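P800 reaction center core protein (Heliobacterium modesticaldum, PDB 5V8K) forms the core of a homodimeric photosynthetic reaction center in the membrane, holding bacteriochlorophyll g pigments and providing cysteine ligands for a 4Fe-4S cluster. Local coordinates at residues L230-Q242 and A252-I264. Residues are numbered along the deposited sequence; the frame is centred on the assembly and turned at random.
With GBF (Bacteriochlorophyll g), chain Q.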
loop_
_atom_site.group_PDB
_atom_site.type_symbol
_atom_site.label_atom_id
_atom_site.label_comp_id
_atom_site.label_asym_id
_atom_site.label_seq_id
_atom_site.Cartn_x
_atom_site.Cartn_y
_atom_site.Cartn_z
ATOM N N LEU A 230 -28.283 -27.461 16.383
ATOM C CA LEU A 230 -27.224 -28.435 16.578
ATOM C C LEU A 230 -25.992 -28.132 15.740
ATOM O O LEU A 230 -25.024 -28.906 15.770
ATOM C CB LEU A 230 -27.749 -29.845 16.247
ATOM C CG LEU A 230 -29.037 -30.281 16.974
ATOM C CD1 LEU A 230 -29.459 -31.661 16.532
ATOM C CD2 LEU A 230 -28.818 -30.266 18.491
ATOM N N GLY A 231 -26.005 -27.030 15.001
ATOM C CA GLY A 231 -24.877 -26.619 14.174
ATOM C C GLY A 231 -24.678 -25.120 14.270
ATOM O O GLY A 231 -25.184 -24.495 15.191
ATOM N N PHE A 232 -23.985 -24.510 13.327
ATOM C CA PHE A 232 -23.683 -23.092 13.402
ATOM C C PHE A 232 -24.786 -22.217 12.838
ATOM O O PHE A 232 -24.613 -20.997 12.756
ATOM C CB PHE A 232 -22.355 -22.813 12.691
ATOM C CG PHE A 232 -21.229 -23.561 13.262
ATOM C CD1 PHE A 232 -20.588 -23.088 14.393
ATOM C CD2 PHE A 232 -20.814 -24.749 12.694
ATOM C CE1 PHE A 232 -19.543 -23.784 14.951
ATOM C CE2 PHE A 232 -19.775 -25.448 13.235
ATOM C CZ PHE A 232 -19.143 -24.970 14.379
ATOM N N GLY A 233 -25.920 -22.802 12.457
ATOM C CA GLY A 233 -27.092 -22.003 12.110
ATOM C C GLY A 233 -27.663 -21.197 13.266
ATOM O O GLY A 233 -28.551 -20.355 13.048
ATOM N N PHE A 234 -27.194 -21.430 14.491
ATOM C CA PHE A 234 -27.739 -20.635 15.585
ATOM C C PHE A 234 -27.353 -19.177 15.426
ATOM O O PHE A 234 -28.040 -18.304 15.942
ATOM C CB PHE A 234 -27.280 -21.179 16.947
ATOM C CG PHE A 234 -25.812 -20.949 17.253
ATOM C CD1 PHE A 234 -25.413 -19.774 17.883
ATOM C CD2 PHE A 234 -24.842 -21.907 16.929
ATOM C CE1 PHE A 234 -24.106 -19.526 18.183
ATOM C CE2 PHE A 234 -23.472 -21.680 17.244
ATOM C CZ PHE A 234 -23.101 -20.483 17.861
ATOM N N MET A 235 -26.290 -18.897 14.684
ATOM C CA MET A 235 -25.882 -17.515 14.443
ATOM C C MET A 235 -26.757 -16.838 13.399
ATOM O O MET A 235 -26.964 -15.623 13.481
ATOM C CB MET A 235 -24.417 -17.463 14.017
ATOM C CG MET A 235 -23.431 -17.492 15.168
ATOM S SD MET A 235 -21.723 -17.555 14.554
ATOM C CE MET A 235 -21.450 -19.319 14.335
ATOM N N ARG A 236 -27.306 -17.591 12.442
ATOM C CA ARG A 236 -28.317 -17.026 11.542
ATOM C C ARG A 236 -29.602 -16.726 12.306
ATOM O O ARG A 236 -30.182 -15.645 12.169
ATOM C CB ARG A 236 -28.638 -17.983 10.381
ATOM C CG ARG A 236 -27.561 -18.181 9.321
ATOM C CD ARG A 236 -28.089 -19.079 8.161
ATOM N NE ARG A 236 -28.323 -20.453 8.606
ATOM C CZ ARG A 236 -29.519 -20.996 8.833
ATOM N NH1 ARG A 236 -30.623 -20.300 8.621
ATOM N NH2 ARG A 236 -29.611 -22.249 9.268
ATOM N N GLU A 237 -30.072 -17.693 13.094
ATOM C CA GLU A 237 -31.351 -17.556 13.788
ATOM C C GLU A 237 -31.306 -16.446 14.819
ATOM O O GLU A 237 -32.232 -15.644 14.912
ATOM C CB GLU A 237 -31.709 -18.874 14.464
ATOM C CG GLU A 237 -31.911 -20.025 13.499
ATOM C CD GLU A 237 -33.326 -20.180 13.084
ATOM O OE1 GLU A 237 -33.595 -19.855 11.905
ATOM O OE2 GLU A 237 -34.152 -20.618 13.930
ATOM N N TYR A 238 -30.237 -16.386 15.614
ATOM C CA TYR A 238 -30.148 -15.330 16.609
ATOM C C TYR A 238 -30.319 -13.951 15.975
ATOM O O TYR A 238 -31.071 -13.106 16.481
ATOM C CB TYR A 238 -28.826 -15.425 17.384
ATOM C CG TYR A 238 -28.544 -14.180 18.150
ATOM C CD1 TYR A 238 -29.251 -13.883 19.297
ATOM C CD2 TYR A 238 -27.627 -13.267 17.686
ATOM C CE1 TYR A 238 -29.028 -12.694 19.993
ATOM C CE2 TYR A 238 -27.391 -12.090 18.360
ATOM C CZ TYR A 238 -28.079 -11.812 19.521
ATOM O OH TYR A 238 -27.865 -10.631 20.197
ATOM N N ALA A 239 -29.652 -13.712 14.845
ATOM C CA ALA A 239 -29.626 -12.373 14.246
ATOM C C ALA A 239 -30.987 -11.912 13.769
ATOM O O ALA A 239 -31.159 -10.713 13.549
ATOM C CB ALA A 239 -28.646 -12.295 13.060
ATOM N N VAL A 240 -31.960 -12.812 13.610
ATOM C CA VAL A 240 -33.324 -12.419 13.283
ATOM C C VAL A 240 -34.329 -12.842 14.364
ATOM O O VAL A 240 -35.530 -12.777 14.143
ATOM C CB VAL A 240 -33.746 -12.955 11.899
ATOM C CG1 VAL A 240 -32.877 -12.344 10.793
ATOM C CG2 VAL A 240 -33.656 -14.478 11.853
ATOM N N SER A 241 -33.862 -13.250 15.539
ATOM C CA SER A 241 -34.759 -13.671 16.605
ATOM C C SER A 241 -35.345 -12.451 17.310
ATOM O O SER A 241 -35.004 -11.308 17.010
ATOM C CB SER A 241 -34.023 -14.541 17.608
ATOM O OG SER A 241 -33.109 -13.732 18.326
ATOM N N GLN A 242 -36.206 -12.720 18.295
ATOM C CA GLN A 242 -36.827 -11.696 19.141
ATOM C C GLN A 242 -35.812 -10.936 19.974
ATOM O O GLN A 242 -36.114 -9.833 20.436
ATOM C CB GLN A 242 -37.861 -12.333 20.102
ATOM C CG GLN A 242 -37.234 -13.446 21.024
ATOM C CD GLN A 242 -38.231 -14.195 21.916
ATOM O OE1 GLN A 242 -38.377 -15.416 21.799
ATOM N NE2 GLN A 242 -38.875 -13.488 22.833
ATOM N N ALA A 252 -29.029 -8.526 8.922
ATOM C CA ALA A 252 -29.144 -9.961 8.692
ATOM C C ALA A 252 -30.194 -10.297 7.635
ATOM O O ALA A 252 -30.103 -11.335 6.974
ATOM C CB ALA A 252 -29.474 -10.672 10.005
ATOM N N GLN A 253 -31.189 -9.449 7.439
ATOM C CA GLN A 253 -32.208 -9.800 6.460
ATOM C C GLN A 253 -31.680 -9.713 5.034
ATOM O O GLN A 253 -32.110 -10.480 4.168
ATOM C CB GLN A 253 -33.434 -8.921 6.662
ATOM C CG GLN A 253 -34.346 -9.518 7.724
ATOM C CD GLN A 253 -35.356 -8.560 8.303
ATOM O OE1 GLN A 253 -36.127 -8.948 9.187
ATOM N NE2 GLN A 253 -35.369 -7.311 7.828
ATOM N N SER A 254 -30.748 -8.809 4.770
ATOM C CA SER A 254 -30.076 -8.784 3.488
ATOM C C SER A 254 -28.772 -9.576 3.497
ATOM O O SER A 254 -28.173 -9.766 2.436
ATOM C CB SER A 254 -29.817 -7.331 3.087
ATOM O OG SER A 254 -29.023 -6.676 4.050
ATOM N N ASN A 255 -28.335 -10.055 4.658
ATOM C CA ASN A 255 -27.067 -10.774 4.802
ATOM C C ASN A 255 -27.225 -11.829 5.883
ATOM O O ASN A 255 -26.704 -11.680 6.998
ATOM C CB ASN A 255 -25.929 -9.816 5.123
ATOM C CG ASN A 255 -24.591 -10.477 5.095
ATOM O OD1 ASN A 255 -24.457 -11.683 4.892
ATOM N ND2 ASN A 255 -23.582 -9.693 5.353
ATOM N N PRO A 256 -27.912 -12.942 5.565
ATOM C CA PRO A 256 -28.300 -13.902 6.613
ATOM C C PRO A 256 -27.130 -14.501 7.360
ATOM O O PRO A 256 -27.216 -14.695 8.583
ATOM C CB PRO A 256 -29.071 -14.985 5.839
ATOM C CG PRO A 256 -29.326 -14.430 4.509
ATOM C CD PRO A 256 -28.279 -13.431 4.227
ATOM N N GLY A 257 -26.027 -14.798 6.653
ATOM C CA GLY A 257 -24.850 -15.371 7.278
ATOM C C GLY A 257 -23.951 -14.397 8.000
ATOM O O GLY A 257 -22.836 -14.779 8.369
ATOM N N LEU A 258 -24.408 -13.158 8.232
ATOM C CA LEU A 258 -23.572 -12.104 8.807
ATOM C C LEU A 258 -22.668 -12.617 9.917
ATOM O O LEU A 258 -21.440 -12.529 9.823
ATOM C CB LEU A 258 -24.440 -10.961 9.337
ATOM C CG LEU A 258 -23.703 -9.751 9.929
ATOM C CD1 LEU A 258 -23.042 -8.893 8.865
ATOM C CD2 LEU A 258 -24.682 -8.935 10.762
ATOM N N LEU A 259 -23.267 -13.131 11.001
ATOM C CA LEU A 259 -22.473 -13.482 12.174
ATOM C C LEU A 259 -21.671 -14.750 11.937
ATOM O O LEU A 259 -20.556 -14.873 12.448
ATOM C CB LEU A 259 -23.353 -13.660 13.407
ATOM C CG LEU A 259 -24.211 -12.462 13.808
ATOM C CD1 LEU A 259 -24.980 -12.785 15.064
ATOM C CD2 LEU A 259 -23.311 -11.229 14.025
ATOM N N VAL A 260 -22.227 -15.691 11.169
ATOM C CA VAL A 260 -21.478 -16.895 10.840
ATOM C C VAL A 260 -20.172 -16.514 10.134
ATOM O O VAL A 260 -19.098 -17.039 10.433
ATOM C CB VAL A 260 -22.313 -17.844 9.971
ATOM C CG1 VAL A 260 -21.543 -19.145 9.745
ATOM C CG2 VAL A 260 -23.653 -18.132 10.578
ATOM N N LYS A 261 -20.258 -15.618 9.163
ATOM C CA LYS A 261 -19.058 -15.248 8.422
ATOM C C LYS A 261 -18.072 -14.449 9.265
ATOM O O LYS A 261 -16.869 -14.520 8.999
ATOM C CB LYS A 261 -19.447 -14.511 7.146
ATOM C CG LYS A 261 -20.090 -15.445 6.188
ATOM C CD LYS A 261 -20.540 -14.784 4.919
ATOM C CE LYS A 261 -21.715 -13.931 5.140
ATOM N NZ LYS A 261 -22.143 -13.245 3.907
ATOM N N GLN A 262 -18.528 -13.744 10.306
ATOM C CA GLN A 262 -17.580 -13.138 11.244
ATOM C C GLN A 262 -16.822 -14.213 12.015
ATOM O O GLN A 262 -15.594 -14.136 12.164
ATOM C CB GLN A 262 -18.290 -12.198 12.212
ATOM C CG GLN A 262 -18.697 -10.880 11.589
ATOM C CD GLN A 262 -19.719 -10.094 12.434
ATOM O OE1 GLN A 262 -19.711 -10.151 13.659
ATOM N NE2 GLN A 262 -20.565 -9.339 11.773
ATOM N N ALA A 263 -17.522 -15.250 12.461
ATOM C CA ALA A 263 -16.856 -16.348 13.147
ATOM C C ALA A 263 -15.887 -17.067 12.222
ATOM O O ALA A 263 -14.802 -17.494 12.640
ATOM C CB ALA A 263 -17.878 -17.334 13.669
ATOM N N ILE A 264 -16.277 -17.230 10.965
ATOM C CA ILE A 264 -15.441 -17.902 9.977
ATOM C C ILE A 264 -14.155 -17.119 9.763
ATOM O O ILE A 264 -13.059 -17.680 9.756
ATOM C CB ILE A 264 -16.221 -18.080 8.664
ATOM C CG1 ILE A 264 -17.232 -19.200 8.838
ATOM C CG2 ILE A 264 -15.268 -18.390 7.487
ATOM C CD1 ILE A 264 -18.194 -19.315 7.712
HETATM MG MG GBF Q . -19.587 -30.196 20.993
HETATM C CHA GBF Q . -21.350 -27.350 21.972
HETATM C CHB GBF Q . -21.281 -30.245 18.174
HETATM C CHC GBF Q . -17.232 -32.504 19.983
HETATM C CHD GBF Q . -17.881 -29.966 24.138
HETATM N NA GBF Q . -20.971 -29.019 20.222
HETATM C C1A GBF Q . -21.639 -27.945 20.637
HETATM C C2A GBF Q . -22.347 -27.172 19.570
HETATM C C3A GBF Q . -22.763 -28.398 18.753
HETATM C C4A GBF Q . -21.604 -29.283 19.066
HETATM C CMA GBF Q . -24.066 -29.061 19.170
HETATM C CAA GBF Q . -21.344 -26.240 18.889
HETATM C CBA GBF Q . -21.714 -25.822 17.486
HETATM C CGA GBF Q . -21.174 -26.792 16.461
HETATM O O1A GBF Q . -21.876 -27.112 15.513
HETATM O O2A GBF Q . -19.990 -27.590 16.747
HETATM N NB GBF Q . -19.263 -31.163 19.238
HETATM C C1B GBF Q . -20.134 -31.193 18.227
HETATM C C2B GBF Q . -19.741 -32.192 17.331
HETATM C C3B GBF Q . -18.601 -32.791 17.863
HETATM C C4B GBF Q . -18.354 -32.136 19.070
HETATM C CMB GBF Q . -20.452 -32.514 16.043
HETATM C CAB GBF Q . -17.777 -33.893 17.316
HETATM C CBB GBF Q . -17.987 -34.629 16.250
HETATM N NC GBF Q . -17.956 -31.045 21.887
HETATM C C1C GBF Q . -17.106 -31.927 21.345
HETATM C C2C GBF Q . -15.925 -32.515 22.042
HETATM C C3C GBF Q . -16.248 -31.668 23.189
HETATM C C4C GBF Q . -17.382 -30.876 23.095
HETATM C CMC GBF Q . -16.175 -34.008 22.299
HETATM C CAC GBF Q . -15.440 -31.662 24.424
HETATM C CBC GBF Q . -14.187 -32.491 24.573
HETATM N ND GBF Q . -19.530 -29.075 22.667
HETATM C C1D GBF Q . -18.934 -29.006 23.839
HETATM C C2D GBF Q . -19.293 -27.859 24.916
HETATM C C3D GBF Q . -20.235 -27.340 24.011
HETATM C C4D GBF Q . -20.384 -27.985 22.763
HETATM C CMD GBF Q . -18.820 -27.516 26.303
HETATM C CAD GBF Q . -21.221 -26.229 24.004
HETATM O OBD GBF Q . -21.549 -25.281 24.802
HETATM C CBD GBF Q . -21.864 -26.158 22.667
HETATM C CGD GBF Q . -23.370 -26.130 22.749
HETATM O O1D GBF Q . -24.087 -27.116 22.699
HETATM O O2D GBF Q . -24.024 -24.877 22.863
HETATM C CED GBF Q . -25.460 -24.909 22.963
HETATM C C1 GBF Q . -19.395 -28.357 15.685
HETATM C C2 GBF Q . -18.227 -29.135 16.229
HETATM C C3 GBF Q . -17.032 -29.189 15.642
HETATM C C4 GBF Q . -16.796 -28.486 14.343
HETATM C C5 GBF Q . -15.908 -29.967 16.296
HETATM C C6 GBF Q . -14.880 -28.972 16.808
HETATM C C7 GBF Q . -13.745 -29.695 17.496
HETATM C C8 GBF Q . -12.662 -30.166 16.842
HETATM C C9 GBF Q . -12.517 -29.996 15.357
HETATM C C10 GBF Q . -11.525 -30.884 17.548
HETATM C C11 GBF Q . -11.646 -30.911 19.074
HETATM C C12 GBF Q . -10.389 -31.517 19.658
HETATM C C13 GBF Q . -10.386 -32.273 20.759
HETATM C C14 GBF Q . -11.644 -32.583 21.514
HETATM C C15 GBF Q . -9.090 -32.829 21.270
HETATM O O HOH W 1 -25.842 -14.486 10.984
HETATM O O HOH W 2 -29.771 -14.529 9.860
#
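Two waters donate to the carbonyl O of Pro256 and link it to backbone carbonyls of helix 234-240, a worked example of helices joined through solvent where no direct hydrogen bond is made. One water donates a hydrogen bond to Pro256 O at 2.8 Å and another to Met235 O, and accepts from Leu259 N at 2.9 Å, thereby satisfying a backbone N-H in the first turn of helix 258-291, with Gly257 at the N-cap position. The second water bridges Pro256 O and Arg236 O. Arg236 lays its CG beside the same carbonyl, while its NE turns elsewhere to Gln226.

Apolar contacts lie beside the waters. Met235 presses CB on Val260 CG2 at 3.6 Å; with CG anti to its carbonyl carbon (chi1 -83°) and chi2 extended, SD comes to 3.6 Å from Leu259 O and near Ala263 CB, while the bend at chi3 sets CE close to that methyl too. Leu259 CD1 meets the Tyr238 ring at its edge, in plane, 3.8 Å from CD2. Beyond, the methyls of Ala239 and Ala252 touch at 3.6 Å. The axes of helix segments 234-240 and 258-264 run at 135° to each other.

Phe232, in the turn before the helix, offers Val260 CG2 its carbonyl O and sends its ring away to a bacteriochlorophyll g, whose ester carbon CGA lies over one face, 3.4 Å from CZ. Replacing Phe232 with an alanine would remove this ring and is likely to leave CGA without its aromatic contact and a gap beside it. Met222 of helix 200-224 touches both Phe232 and Ala263. Water-mediated backbone bonds flanked by methyl contacts thus tie a pigment-lining helix to the start of a predicted membrane-spanning one.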